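Local coordinates for protein giardin subunit alpha-1 (PDB 4EVF) that binds calcium and, in a calcium-dependent way, phospholipids such as phosphatidylserine, as an annexin involved in attachment of the parasite to the intestinal mucosa, at residues E20-E29 with R283-R293; N236-E245 with D275-M284. All coordinates share one frame; numbering follows the deposited sequence.

Contact 1 of 2, residues E20-E29 with R283-R293; sequences EVQIAFIASE and RMAPILRTLWR
T290 OG1 lies beside its own backbone nitrogen (chi1 -57°), which leaves CG2 anti to it, so the methyl points into helix 20-28 while the hydroxyl stays with its own helix. R283 is extended from CG to NE, and this reach brings its guanidinium against the E20 carboxylate. T290 is a knob in the hole formed by V21, A24, F25 and S28, its CG2 only 3.3 Å from F25 CA. Its OG1 meanwhile bonds to P286 O at 2.7 Å, so a small branched residue fills the hole without burying an unpaired hydroxyl. A24 is short enough to let I287 and L291 close in, and L291 CD2 lies 3.3 Å from A24 O. The helices run nearly parallel, 8.3 Å apart and crossing at -16°. At one end R283 meets E20 side-on, the two planes 7° apart; NH2 to OE2 is 2.6 Å, and NE reaches OE1 at 3.0 Å. R283 NH1 also bonds to G60 O. At the other end R293, whose positive phi closes a Schellman motif, sends NH2 to S28 O at 3.0 Å, in the carbonyl plane. This seam joins the first and fourth annexin repeats through an apolar middle with polar ends: the coplanar ion pair should restrict rotation of both groups, and the R293 bond, together with a water, serves the S28 carbonyl.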
loop_
_atom_site.group_PDB
_atom_site.type_symbol
_atom_site.label_atom_id
_atom_site.label_comp_id
_atom_site.label_asym_id
_atom_site.label_seq_id
_atom_site.Cartn_x
_atom_site.Cartn_y
_atom_site.Cartn_z
ATOM N N GLU A 20 17.205 -4.740 -16.316
ATOM C CA GLU A 20 16.187 -4.598 -15.269
ATOM C C GLU A 20 16.027 -3.175 -14.749
ATOM O O GLU A 20 14.904 -2.676 -14.598
ATOM C CB GLU A 20 16.481 -5.541 -14.103
ATOM C CG GLU A 20 16.161 -6.986 -14.394
ATOM C CD GLU A 20 16.408 -7.881 -13.194
ATOM O OE1 GLU A 20 17.324 -7.584 -12.394
ATOM O OE2 GLU A 20 15.676 -8.875 -13.047
ATOM N N VAL A 21 17.144 -2.523 -14.458
ATOM C CA VAL A 21 17.071 -1.159 -13.961
ATOM C C VAL A 21 16.440 -0.241 -15.010
ATOM O O VAL A 21 15.698 0.683 -14.672
ATOM C CB VAL A 21 18.442 -0.624 -13.510
ATOM C CG1 VAL A 21 18.324 0.821 -13.076
ATOM C CG2 VAL A 21 18.988 -1.464 -12.364
ATOM N N GLN A 22 16.726 -0.503 -16.283
ATOM C CA GLN A 22 16.147 0.307 -17.354
ATOM C C GLN A 22 14.626 0.129 -17.457
ATOM O O GLN A 22 13.895 1.093 -17.706
ATOM C CB GLN A 22 16.821 0.011 -18.697
ATOM C CG GLN A 22 16.273 0.827 -19.858
ATOM C CD GLN A 22 16.386 2.330 -19.644
ATOM O OE1 GLN A 22 17.033 2.793 -18.701
ATOM N NE2 GLN A 22 15.750 3.102 -20.522
ATOM N N ILE A 23 14.144 -1.093 -17.268
ATOM C CA ILE A 23 12.699 -1.308 -17.242
ATOM C C ILE A 23 12.100 -0.594 -16.035
ATOM O O ILE A 23 11.068 0.073 -16.141
ATOM C CB ILE A 23 12.346 -2.803 -17.213
ATOM C CG1 ILE A 23 12.858 -3.491 -18.481
ATOM C CG2 ILE A 23 10.845 -3.008 -16.999
ATOM C CD1 ILE A 23 12.892 -5.000 -18.375
ATOM N N ALA A 24 12.762 -0.723 -14.889
ATOM C CA ALA A 24 12.341 -0.030 -13.685
ATOM C C ALA A 24 12.350 1.476 -13.906
ATOM O O ALA A 24 11.437 2.177 -13.472
ATOM C CB ALA A 24 13.243 -0.416 -12.487
ATOM N N PHE A 25 13.366 1.975 -14.599
ATOM C CA PHE A 25 13.467 3.417 -14.792
ATOM C C PHE A 25 12.318 3.954 -15.644
ATOM O O PHE A 25 11.736 5.002 -15.335
ATOM C CB PHE A 25 14.802 3.829 -15.414
ATOM C CG PHE A 25 14.875 5.300 -15.717
ATOM C CD1 PHE A 25 14.961 6.221 -14.689
ATOM C CD2 PHE A 25 14.814 5.763 -17.024
ATOM C CE1 PHE A 25 15.001 7.578 -14.956
ATOM C CE2 PHE A 25 14.859 7.115 -17.298
ATOM C CZ PHE A 25 14.951 8.025 -16.264
ATOM N N ILE A 26 12.016 3.245 -16.726
ATOM C CA ILE A 26 10.905 3.629 -17.594
ATOM C C ILE A 26 9.595 3.549 -16.826
ATOM O O ILE A 26 8.760 4.446 -16.910
ATOM C CB ILE A 26 10.818 2.740 -18.846
ATOM C CG1 ILE A 26 12.054 2.947 -19.730
ATOM C CG2 ILE A 26 9.555 3.062 -19.622
ATOM C CD1 ILE A 26 12.317 1.815 -20.695
ATOM N N ALA A 27 9.409 2.475 -16.065
ATOM C CA ALA A 27 8.186 2.338 -15.292
ATOM C C ALA A 27 8.051 3.495 -14.307
ATOM O O ALA A 27 6.947 3.975 -14.057
ATOM C CB ALA A 27 8.150 1.000 -14.572
ATOM N N SER A 28 9.186 3.951 -13.771
ATOM C CA SER A 28 9.207 4.959 -12.709
ATOM C C SER A 28 8.809 6.341 -13.227
ATOM O O SER A 28 8.431 7.225 -12.461
ATOM C CB SER A 28 10.606 5.040 -12.097
ATOM O OG SER A 28 11.471 5.847 -12.882
ATOM N N GLU A 29 8.913 6.515 -14.539
ATOM C CA GLU A 29 8.659 7.796 -15.181
ATOM C C GLU A 29 7.169 8.105 -15.341
ATOM O O GLU A 29 6.799 9.242 -15.630
ATOM C CB GLU A 29 9.312 7.798 -16.563
ATOM C CG GLU A 29 10.817 7.826 -16.537
ATOM C CD GLU A 29 11.327 9.168 -16.084
ATOM O OE1 GLU A 29 11.457 9.377 -14.860
ATOM O OE2 GLU A 29 11.571 10.029 -16.955
ATOM N N ARG A 283 20.725 -6.959 -6.761
ATOM C CA ARG A 283 19.748 -6.918 -7.852
ATOM C C ARG A 283 18.525 -6.064 -7.492
ATOM O O ARG A 283 18.186 -5.113 -8.201
ATOM C CB ARG A 283 19.324 -8.349 -8.222
ATOM C CG ARG A 283 18.372 -8.455 -9.408
ATOM C CD ARG A 283 17.895 -9.887 -9.585
ATOM N NE ARG A 283 16.952 -10.044 -10.693
ATOM C CZ ARG A 283 16.167 -11.106 -10.848
ATOM N NH1 ARG A 283 16.206 -12.092 -9.963
ATOM N NH2 ARG A 283 15.336 -11.182 -11.879
ATOM N N MET A 284 17.875 -6.394 -6.381
ATOM C CA MET A 284 16.629 -5.734 -5.991
ATOM C C MET A 284 16.793 -4.258 -5.653
ATOM O O MET A 284 15.951 -3.433 -6.019
ATOM C CB MET A 284 16.004 -6.447 -4.789
ATOM C CG MET A 284 14.796 -5.725 -4.207
ATOM S SD MET A 284 13.379 -5.714 -5.350
ATOM C CE MET A 284 12.960 -7.453 -5.359
ATOM N N ALA A 285 17.861 -3.922 -4.936
ATOM C CA ALA A 285 18.018 -2.560 -4.429
ATOM C C ALA A 285 17.995 -1.456 -5.500
ATOM O O ALA A 285 17.287 -0.459 -5.347
ATOM C CB ALA A 285 19.259 -2.445 -3.553
ATOM N N PRO A 286 18.788 -1.609 -6.573
ATOM C CA PRO A 286 18.761 -0.546 -7.582
ATOM C C PRO A 286 17.375 -0.408 -8.211
ATOM O O PRO A 286 16.959 0.691 -8.571
ATOM C CB PRO A 286 19.793 -1.010 -8.626
ATOM C CG PRO A 286 20.044 -2.450 -8.336
ATOM C CD PRO A 286 19.812 -2.629 -6.865
ATOM N N ILE A 287 16.675 -1.524 -8.339
ATOM C CA ILE A 287 15.326 -1.496 -8.873
ATOM C C ILE A 287 14.434 -0.648 -7.970
ATOM O O ILE A 287 13.757 0.259 -8.450
ATOM C CB ILE A 287 14.748 -2.908 -9.039
ATOM C CG1 ILE A 287 15.489 -3.650 -10.156
ATOM C CG2 ILE A 287 13.246 -2.842 -9.316
ATOM C CD1 ILE A 287 15.156 -5.124 -10.246
ATOM N N LEU A 288 14.449 -0.926 -6.664
ATOM C CA LEU A 288 13.606 -0.175 -5.736
ATOM C C LEU A 288 13.965 1.313 -5.687
ATOM O O LEU A 288 13.077 2.172 -5.764
ATOM C CB LEU A 288 13.625 -0.795 -4.327
ATOM C CG LEU A 288 13.036 -2.194 -4.120
ATOM C CD1 LEU A 288 13.171 -2.626 -2.640
ATOM C CD2 LEU A 288 11.571 -2.279 -4.589
ATOM N N ARG A 289 15.250 1.619 -5.588
ATOM C CA ARG A 289 15.689 2.997 -5.557
ATOM C C ARG A 289 15.277 3.757 -6.836
ATOM O O ARG A 289 14.965 4.889 -6.780
ATOM C CB ARG A 289 17.188 3.159 -5.293
ATOM C CG ARG A 289 17.658 2.863 -3.880
ATOM C CD ARG A 289 19.161 2.989 -3.744
ATOM N NE ARG A 289 19.497 4.351 -3.449
ATOM C CZ ARG A 289 20.689 4.799 -3.114
ATOM N NH1 ARG A 289 21.696 3.992 -2.996
ATOM N NH2 ARG A 289 20.854 6.062 -2.865
ATOM N N THR A 290 15.287 3.110 -7.969
ATOM C CA THR A 290 14.820 3.730 -9.208
ATOM C C THR A 290 13.327 4.073 -9.100
ATOM O O THR A 290 12.913 5.218 -9.327
ATOM C CB THR A 290 15.048 2.812 -10.420
ATOM O OG1 THR A 290 16.435 2.464 -10.512
ATOM C CG2 THR A 290 14.620 3.509 -11.707
ATOM N N LEU A 291 12.528 3.077 -8.737
ATOM C CA LEU A 291 11.075 3.240 -8.670
ATOM C C LEU A 291 10.633 4.272 -7.641
ATOM O O LEU A 291 9.646 4.975 -7.865
ATOM C CB LEU A 291 10.376 1.899 -8.437
ATOM C CG LEU A 291 10.557 0.846 -9.539
ATOM C CD1 LEU A 291 10.197 -0.554 -9.051
ATOM C CD2 LEU A 291 9.733 1.220 -10.783
ATOM N N TRP A 292 11.362 4.373 -6.526
ATOM C CA TRP A 292 10.994 5.289 -5.449
ATOM C C TRP A 292 11.671 6.649 -5.588
ATOM O O TRP A 292 11.434 7.555 -4.796
ATOM C CB TRP A 292 11.251 4.665 -4.071
ATOM C CG TRP A 292 10.249 3.617 -3.745
ATOM C CD1 TRP A 292 10.411 2.262 -3.841
ATOM C CD2 TRP A 292 8.901 3.834 -3.315
ATOM N NE1 TRP A 292 9.247 1.626 -3.479
ATOM C CE2 TRP A 292 8.309 2.567 -3.141
ATOM C CE3 TRP A 292 8.143 4.981 -3.034
ATOM C CZ2 TRP A 292 6.993 2.410 -2.715
ATOM C CZ3 TRP A 292 6.831 4.822 -2.607
ATOM C CH2 TRP A 292 6.270 3.545 -2.455
ATOM N N ARG A 293 12.481 6.784 -6.632
ATOM C CA ARG A 293 13.157 8.033 -6.968
ATOM C C ARG A 293 14.101 8.501 -5.869
ATOM O O ARG A 293 14.101 9.669 -5.482
ATOM C CB ARG A 293 12.153 9.132 -7.339
ATOM C CG ARG A 293 11.483 8.890 -8.674
ATOM C CD ARG A 293 10.626 10.081 -9.105
ATOM N NE ARG A 293 9.770 9.717 -10.225
ATOM C CZ ARG A 293 8.764 10.466 -10.671
ATOM N NH1 ARG A 293 8.484 11.626 -10.088
ATOM N NH2 ARG A 293 8.030 10.052 -11.697
HETATM O O HOH W 1 7.989 6.114 -9.781
HETATM O O HOH W 2 11.495 8.566 -12.498
#

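Contact 2 of 2, residues N236-E245 with D275-M284; sequences NCACNDKGDE and DIERCFDKRM
C239 and G243 meet C279 and F280 where two helices of the fourth annexin repeat end side by side, within the all-helical annexin fold. The axes of helix segments 236-240 and 275-279 approach to 9.6 Å, 29° apart in direction, and the turns that follow them complete the contact.

The aromatic interactions centre on F280. G243 CA sits over one face of its ring, 3.6 Å from the centroid, a CH-pi contact, while A238 CB touches CZ. With CG anti to its carbonyl carbon (chi1 -68°), F280 presents that face to G243 CA and an edge to C239 SG; M248, A285 and L288 also touch it, as befits a large apolar side chain in a buried place.

Close backbone packing explains the glycine. G243 CA makes a CA-H...O contact with C279 O at 3.4 Å; the backbone passes so close to this oxygen that there is no room for a CB, and the positive phi also favours glycine. Cysteine is similarly compact at both helix ends, allowing C239 CB and C279 SG to approach to 3.7 Å.

The polar interactions lie beside the F280 cluster. D275 OD1 forms a salt bridge with R278 NH1, and OD2 bonds to Y266. D281 suits the start of the next helix because its short carboxylate reaches ahead to the amides of the following turn: OD1 accepts from M284 N at 2.9 Å, nearly straight at 169°, and weakly from R283 N. E245, extended beyond CG, crosses M284 obliquely: OE2 meets M284 CB at 3.4 Å, and CE lies beside the carboxylate because M284 bends at chi2 and chi3. E245 OE2 also comes within 3.8 Å of the like-charged D281 OD2. A water donates to E245 OE2 at 2.7 Å and accepts from D281 N.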
loop_
_atom_site.group_PDB
_atom_site.type_symbol
_atom_site.label_atom_id
_atom_site.label_comp_id
_atom_site.label_asym_id
_atom_site.label_seq_id
_atom_site.Cartn_x
_atom_site.Cartn_y
_atom_site.Cartn_z
ATOM N N ASN A 236 10.014 1.336 5.717
ATOM C CA ASN A 236 10.928 1.204 6.840
ATOM C C ASN A 236 10.807 -0.186 7.511
ATOM O O ASN A 236 11.816 -0.823 7.827
ATOM C CB ASN A 236 10.706 2.357 7.823
ATOM C CG ASN A 236 11.672 2.326 8.987
ATOM O OD1 ASN A 236 11.287 1.990 10.109
ATOM N ND2 ASN A 236 12.932 2.675 8.728
ATOM N N CYS A 237 9.572 -0.649 7.707
ATOM C CA CYS A 237 9.314 -1.990 8.212
ATOM C C CYS A 237 10.004 -3.031 7.336
ATOM O O CYS A 237 10.692 -3.915 7.847
ATOM C CB CYS A 237 7.809 -2.287 8.288
ATOM S SG CYS A 237 6.845 -1.290 9.469
ATOM N N ALA A 238 9.825 -2.927 6.019
ATOM C CA ALA A 238 10.480 -3.853 5.099
ATOM C C ALA A 238 11.997 -3.804 5.234
ATOM O O ALA A 238 12.671 -4.835 5.168
ATOM C CB ALA A 238 10.064 -3.562 3.637
ATOM N N CYS A 239 12.552 -2.614 5.404
ATOM C CA CYS A 239 13.999 -2.528 5.559
ATOM C C CYS A 239 14.412 -3.246 6.841
ATOM O O CYS A 239 15.302 -4.110 6.829
ATOM C CB CYS A 239 14.463 -1.076 5.566
ATOM S SG CYS A 239 14.417 -0.281 3.933
ATOM N N ASN A 240 13.740 -2.901 7.936
ATOM C CA ASN A 240 14.004 -3.507 9.242
ATOM C C ASN A 240 13.744 -5.018 9.343
ATOM O O ASN A 240 14.362 -5.708 10.156
ATOM C CB ASN A 240 13.228 -2.760 10.329
ATOM C CG ASN A 240 13.636 -1.306 10.425
ATOM O OD1 ASN A 240 14.736 -0.933 10.006
ATOM N ND2 ASN A 240 12.756 -0.473 10.976
ATOM N N ASP A 241 12.823 -5.532 8.539
ATOM C CA ASP A 241 12.576 -6.966 8.499
ATOM C C ASP A 241 13.548 -7.647 7.542
ATOM O O ASP A 241 13.159 -8.529 6.770
ATOM C CB ASP A 241 11.140 -7.265 8.066
ATOM C CG ASP A 241 10.116 -6.808 9.083
ATOM O OD1 ASP A 241 10.508 -6.473 10.227
ATOM O OD2 ASP A 241 8.914 -6.793 8.740
ATOM N N LYS A 242 14.803 -7.211 7.586
ATOM C CA LYS A 242 15.869 -7.795 6.778
ATOM C C LYS A 242 15.552 -7.804 5.284
ATOM O O LYS A 242 15.741 -8.819 4.607
ATOM C CB LYS A 242 16.212 -9.209 7.272
ATOM C CG LYS A 242 16.687 -9.251 8.720
ATOM C CD LYS A 242 17.490 -10.521 9.002
ATOM C CE LYS A 242 18.051 -10.534 10.419
ATOM N NZ LYS A 242 18.841 -11.778 10.693
ATOM N N GLY A 243 15.069 -6.671 4.780
ATOM C CA GLY A 243 14.810 -6.503 3.359
ATOM C C GLY A 243 13.693 -7.397 2.859
ATOM O O GLY A 243 13.918 -8.307 2.061
ATOM N N ASP A 244 12.483 -7.139 3.342
ATOM C CA ASP A 244 11.302 -7.895 2.957
ATOM C C ASP A 244 10.974 -7.636 1.491
ATOM O O ASP A 244 10.331 -6.629 1.164
ATOM C CB ASP A 244 10.114 -7.452 3.823
ATOM C CG ASP A 244 8.882 -8.298 3.602
ATOM O OD1 ASP A 244 8.752 -8.948 2.536
ATOM O OD2 ASP A 244 8.026 -8.313 4.507
ATOM N N GLU A 245 11.409 -8.539 0.617
ATOM C CA GLU A 245 11.143 -8.402 -0.815
ATOM C C GLU A 245 9.655 -8.487 -1.150
ATOM O O GLU A 245 9.166 -7.762 -2.021
ATOM C CB GLU A 245 11.921 -9.443 -1.621
ATOM C CG GLU A 245 13.422 -9.195 -1.633
ATOM C CD GLU A 245 14.124 -9.917 -2.784
ATOM O OE1 GLU A 245 13.631 -10.984 -3.220
ATOM O OE2 GLU A 245 15.162 -9.405 -3.253
ATOM N N ASP A 275 18.907 3.340 3.243
ATOM C CA ASP A 275 18.330 2.164 3.894
ATOM C C ASP A 275 18.013 1.027 2.928
ATOM O O ASP A 275 18.254 -0.144 3.235
ATOM C CB ASP A 275 17.081 2.534 4.704
ATOM C CG ASP A 275 17.416 3.337 5.950
ATOM O OD1 ASP A 275 18.620 3.488 6.248
ATOM O OD2 ASP A 275 16.480 3.818 6.628
ATOM N N ILE A 276 17.459 1.359 1.766
ATOM C CA ILE A 276 17.182 0.329 0.773
ATOM C C ILE A 276 18.485 -0.296 0.304
ATOM O O ILE A 276 18.573 -1.507 0.076
ATOM C CB ILE A 276 16.426 0.892 -0.435
ATOM C CG1 ILE A 276 14.979 1.200 -0.035
ATOM C CG2 ILE A 276 16.477 -0.100 -1.586
ATOM C CD1 ILE A 276 14.162 1.941 -1.117
ATOM N N GLU A 277 19.496 0.552 0.170
ATOM C CA GLU A 277 20.815 0.122 -0.266
ATOM C C GLU A 277 21.339 -0.969 0.659
ATOM O O GLU A 277 21.816 -2.020 0.222
ATOM C CB GLU A 277 21.762 1.321 -0.246
ATOM C CG GLU A 277 22.298 1.700 -1.599
ATOM C CD GLU A 277 23.311 0.708 -2.107
ATOM O OE1 GLU A 277 24.046 0.146 -1.268
ATOM O OE2 GLU A 277 23.370 0.484 -3.334
ATOM N N ARG A 278 21.214 -0.720 1.953
ATOM C CA ARG A 278 21.746 -1.636 2.948
ATOM C C ARG A 278 20.941 -2.929 3.037
ATOM O O ARG A 278 21.505 -4.027 3.059
ATOM C CB ARG A 278 21.782 -0.947 4.308
ATOM C CG ARG A 278 22.424 -1.784 5.393
ATOM C CD ARG A 278 22.346 -1.093 6.741
ATOM N NE ARG A 278 21.007 -1.175 7.298
ATOM C CZ ARG A 278 20.153 -0.161 7.313
ATOM N NH1 ARG A 278 20.526 1.013 6.822
ATOM N NH2 ARG A 278 18.944 -0.315 7.836
ATOM N N CYS A 279 19.619 -2.792 3.064
ATOM C CA CYS A 279 18.745 -3.893 3.451
ATOM C C CYS A 279 18.389 -4.861 2.330
ATOM O O CYS A 279 18.036 -6.010 2.591
ATOM C CB CYS A 279 17.484 -3.330 4.117
ATOM S SG CYS A 279 17.905 -2.317 5.568
ATOM N N PHE A 280 18.503 -4.401 1.087
ATOM C CA PHE A 280 18.176 -5.222 -0.079
ATOM C C PHE A 280 19.412 -5.604 -0.910
ATOM O O PHE A 280 20.407 -4.888 -0.910
ATOM C CB PHE A 280 17.113 -4.507 -0.930
ATOM C CG PHE A 280 15.785 -4.418 -0.243
ATOM C CD1 PHE A 280 14.827 -5.400 -0.437
ATOM C CD2 PHE A 280 15.517 -3.389 0.638
ATOM C CE1 PHE A 280 13.614 -5.347 0.222
ATOM C CE2 PHE A 280 14.304 -3.327 1.304
ATOM C CZ PHE A 280 13.354 -4.309 1.097
ATOM N N ASP A 281 19.344 -6.738 -1.607
ATOM C CA ASP A 281 20.507 -7.252 -2.338
ATOM C C ASP A 281 20.855 -6.469 -3.599
ATOM O O ASP A 281 20.159 -5.520 -3.979
ATOM C CB ASP A 281 20.395 -8.759 -2.638
ATOM C CG ASP A 281 19.410 -9.080 -3.765
ATOM O OD1 ASP A 281 19.224 -8.246 -4.676
ATOM O OD2 ASP A 281 18.817 -10.183 -3.736
ATOM N N LYS A 282 21.948 -6.893 -4.233
ATOM C CA LYS A 282 22.550 -6.189 -5.360
ATOM C C LYS A 282 21.590 -5.978 -6.530
ATOM O O LYS A 282 21.666 -4.962 -7.218
ATOM C CB LYS A 282 23.777 -6.960 -5.852
ATOM C CG LYS A 282 24.949 -6.073 -6.181
ATOM C CD LYS A 282 26.221 -6.880 -6.368
ATOM C CE LYS A 282 26.194 -7.693 -7.644
ATOM N NZ LYS A 282 27.469 -8.452 -7.795
ATOM N N ARG A 283 20.725 -6.959 -6.761
ATOM C CA ARG A 283 19.748 -6.918 -7.852
ATOM C C ARG A 283 18.525 -6.064 -7.492
ATOM O O ARG A 283 18.186 -5.113 -8.201
ATOM C CB ARG A 283 19.324 -8.349 -8.222
ATOM C CG ARG A 283 18.372 -8.455 -9.408
ATOM C CD ARG A 283 17.895 -9.887 -9.585
ATOM N NE ARG A 283 16.952 -10.044 -10.693
ATOM C CZ ARG A 283 16.167 -11.106 -10.848
ATOM N NH1 ARG A 283 16.206 -12.092 -9.963
ATOM N NH2 ARG A 283 15.336 -11.182 -11.879
ATOM N N MET A 284 17.875 -6.394 -6.381
ATOM C CA MET A 284 16.629 -5.734 -5.991
ATOM C C MET A 284 16.793 -4.258 -5.653
ATOM O O MET A 284 15.951 -3.433 -6.019
ATOM C CB MET A 284 16.004 -6.447 -4.789
ATOM C CG MET A 284 14.796 -5.725 -4.207
ATOM S SD MET A 284 13.379 -5.714 -5.350
ATOM C CE MET A 284 12.960 -7.453 -5.359
HETATM O O HOH W 3 16.947 -7.967 -1.741
#

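Overall arrangement
The two contacts lie on the same side of the chain's centre, their own centres about 14 Å apart. Helices 272-279 and 284-292 follow each other in the chain, and R283 and M284 at their junction belong to both contacts. Contact 2 is nested within the long loop closed by contact 1: the former is internal to the fourth repeat, the latter joins that repeat to the first. They touch directly, with L288 CD1 3.9 Å from F280 CD1 and A285 CB 3.8 Å from I276 O. Helix 62-70 of the first repeat borders both, touching I287 and L291 in one and E245 in the other.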